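Local coordinates for protein PHOX (Pseudomonas fluorescens, PDB 4A9V) that hydrolyses phosphate monoesters as an alkaline phosphatase, using a complex iron-calcium cofactor held by a beta-propeller, at residues A[86-91]-A[189-194]. Sequence-based numbering, arbitrary orientation.
With FEO (mu-oxo-diiron), chain S.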
loop_
_atom_site.group_PDB
_atom_site.type_symbol
_atom_site.label_atom_id
_atom_site.label_comp_id
_atom_site.label_asym_id
_atom_site.label_seq_id
_atom_site.Cartn_x
_atom_site.Cartn_y
_atom_site.Cartn_z
ATOM N N ALA A 86 -11.924 5.305 3.931
ATOM C CA ALA A 86 -11.699 4.888 2.564
ATOM C C ALA A 86 -10.708 3.741 2.620
ATOM O O ALA A 86 -9.627 3.870 3.211
ATOM C CB ALA A 86 -11.135 6.040 1.747
ATOM N N ILE A 87 -11.105 2.602 2.055
ATOM C CA ILE A 87 -10.387 1.351 2.230
ATOM C C ILE A 87 -10.131 0.736 0.858
ATOM O O ILE A 87 -11.052 0.505 0.070
ATOM C CB ILE A 87 -11.200 0.371 3.093
ATOM C CG1 ILE A 87 -11.490 0.959 4.480
ATOM C CG2 ILE A 87 -10.474 -0.958 3.201
ATOM C CD1 ILE A 87 -12.762 0.430 5.118
ATOM N N ASN A 88 -8.863 0.468 0.571
ATOM C CA ASN A 88 -8.488 -0.147 -0.684
ATOM C C ASN A 88 -8.912 -1.600 -0.729
ATOM O O ASN A 88 -8.847 -2.304 0.279
ATOM C CB ASN A 88 -6.981 -0.106 -0.860
ATOM C CG ASN A 88 -6.451 1.280 -1.134
ATOM O OD1 ASN A 88 -7.202 2.244 -1.322
ATOM N ND2 ASN A 88 -5.138 1.376 -1.210
ATOM N N ASN A 89 -9.174 -2.071 -1.946
ATOM C CA ASN A 89 -9.443 -3.471 -2.234
ATOM C C ASN A 89 -8.483 -3.911 -3.329
ATOM O O ASN A 89 -8.594 -3.465 -4.472
ATOM C CB ASN A 89 -10.899 -3.611 -2.698
ATOM C CG ASN A 89 -11.882 -3.203 -1.626
ATOM O OD1 ASN A 89 -12.645 -2.249 -1.787
ATOM N ND2 ASN A 89 -11.869 -3.929 -0.512
ATOM N N GLU A 90 -7.465 -4.678 -2.960
ATOM C CA GLU A 90 -6.302 -4.822 -3.835
ATOM C C GLU A 90 -6.501 -5.839 -4.959
ATOM O O GLU A 90 -6.098 -5.600 -6.092
ATOM C CB GLU A 90 -5.058 -5.166 -3.023
ATOM C CG GLU A 90 -3.786 -5.060 -3.855
ATOM C CD GLU A 90 -2.537 -5.475 -3.112
ATOM O OE1 GLU A 90 -2.576 -6.511 -2.419
ATOM O OE2 GLU A 90 -1.493 -4.796 -3.290
ATOM N N TYR A 91 -7.039 -7.010 -4.638
ATOM C CA TYR A 91 -7.178 -8.075 -5.624
ATOM C C TYR A 91 -8.193 -9.065 -5.090
ATOM O O TYR A 91 -8.901 -8.762 -4.123
ATOM C CB TYR A 91 -5.817 -8.718 -5.971
ATOM C CG TYR A 91 -5.171 -9.542 -4.880
ATOM C CD1 TYR A 91 -4.535 -8.939 -3.801
ATOM C CD2 TYR A 91 -5.087 -10.918 -4.988
ATOM C CE1 TYR A 91 -3.858 -9.685 -2.854
ATOM C CE2 TYR A 91 -4.425 -11.677 -4.041
ATOM C CZ TYR A 91 -3.797 -11.052 -2.983
ATOM O OH TYR A 91 -3.142 -11.779 -2.015
ATOM N N TYR A 189 -8.382 11.483 -0.236
ATOM C CA TYR A 189 -7.759 10.182 -0.078
ATOM C C TYR A 189 -6.935 9.880 -1.325
ATOM O O TYR A 189 -7.400 10.105 -2.448
ATOM C CB TYR A 189 -8.859 9.126 0.067
ATOM C CG TYR A 189 -8.356 7.717 0.277
ATOM C CD1 TYR A 189 -7.703 7.378 1.444
ATOM C CD2 TYR A 189 -8.611 6.709 -0.649
ATOM C CE1 TYR A 189 -7.270 6.086 1.674
ATOM C CE2 TYR A 189 -8.182 5.407 -0.427
ATOM C CZ TYR A 189 -7.534 5.102 0.750
ATOM O OH TYR A 189 -7.108 3.823 1.032
ATOM N N LEU A 190 -5.727 9.358 -1.132
ATOM C CA LEU A 190 -4.921 8.860 -2.239
ATOM C C LEU A 190 -4.884 7.343 -2.196
ATOM O O LEU A 190 -4.627 6.745 -1.143
ATOM C CB LEU A 190 -3.492 9.412 -2.153
ATOM C CG LEU A 190 -3.359 10.938 -2.088
ATOM C CD1 LEU A 190 -1.894 11.351 -2.048
ATOM C CD2 LEU A 190 -4.088 11.635 -3.227
ATOM N N THR A 191 -5.190 6.734 -3.334
ATOM C CA THR A 191 -5.076 5.302 -3.489
ATOM C C THR A 191 -4.031 4.987 -4.558
ATOM O O THR A 191 -3.882 5.715 -5.537
ATOM C CB THR A 191 -6.437 4.640 -3.802
ATOM O OG1 THR A 191 -6.278 3.221 -3.749
ATOM C CG2 THR A 191 -6.970 5.025 -5.168
ATOM N N CYS A 192 -3.277 3.919 -4.340
ATOM C CA CYS A 192 -2.061 3.649 -5.087
ATOM C C CYS A 192 -2.201 2.361 -5.886
ATOM O O CYS A 192 -2.449 1.299 -5.319
ATOM C CB CYS A 192 -0.905 3.508 -4.108
ATOM S SG CYS A 192 -0.453 5.072 -3.346
ATOM N N GLU A 193 -2.029 2.451 -7.202
ATOM C CA GLU A 193 -2.079 1.289 -8.086
ATOM C C GLU A 193 -0.704 0.637 -8.127
ATOM O O GLU A 193 0.269 1.263 -8.544
ATOM C CB GLU A 193 -2.508 1.729 -9.491
ATOM C CG GLU A 193 -3.916 2.292 -9.507
ATOM C CD GLU A 193 -4.307 3.036 -10.778
ATOM O OE1 GLU A 193 -3.459 3.292 -11.664
ATOM O OE2 GLU A 193 -5.510 3.373 -10.885
ATOM N N GLU A 194 -0.628 -0.613 -7.674
ATOM C CA GLU A 194 0.653 -1.306 -7.497
ATOM C C GLU A 194 0.861 -2.343 -8.615
ATOM O O GLU A 194 1.368 -1.996 -9.674
ATOM C CB GLU A 194 0.759 -1.928 -6.091
ATOM C CG GLU A 194 2.102 -2.596 -5.817
ATOM C CD GLU A 194 2.094 -3.459 -4.576
ATOM O OE1 GLU A 194 1.024 -4.012 -4.238
ATOM O OE2 GLU A 194 3.178 -3.645 -3.991
HETATM FE FE1 FEO S . 0.321 -4.495 -2.383
HETATM FE FE2 FEO S . 3.758 -4.111 -2.064
HETATM O O FEO S . 2.032 -4.749 -1.479
HETATM O O HOH W 1 -0.481 -5.121 -0.478
HETATM O O HOH W 2 0.724 -6.682 -2.837
#
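Two neighbouring sheets of the PhoX beta-propeller face each other, and their strands 82-89 and 189-193 run the same way, 8° apart and 8.5 Å between axes, towards the diiron centre. At this spacing side chains, not backbone hydrogen bonds, join the segments.

At the metal, Glu90 and Glu194 send CG anti to the backbone N and continue extended, which carries both carboxylates to the cofactor; their planes lie 18° apart. Glu90 is monodentate, OE2 lying 2.0 Å from FE1. Glu194 bridges the irons: its OE1 lies 2.0 Å from FE1 and its OE2 2.1 Å from FE2. The 2.8 Å between Glu90 OE2 and Glu194 OE1 is the spacing of two ligands on one iron, whose positive charge probably offsets their repulsion. Cys179, two waters and the oxo bridge complete the FE1 shell, while Glu273, Asp292 and Glu387 serve FE2.

Further back, hydrogen bonds converge on the buried amide of Asn88. Its OD1 accepts from Thr191 OG1 at 2.8 Å and from Tyr189 OH, clasped between two hydroxyls on opposite faces of the amide, each well out of the carbonyl plane. OD1 also lies at the edge of the Tyr189 ring, in its plane. Asn88 ND2 bonds to the backbone O atoms of Cys179 and Ala180, tying strand 82-89 to the strand supplying the thiolate ligand.

Apolar packing closes the far end. Tyr189, with CG anti to its backbone N, reaches across to strand 82-89. Over one face sits the Ala86 methyl in a CH-pi contact, CB 3.4 Å from the centroid of the Tyr189 ring and 8° off its normal.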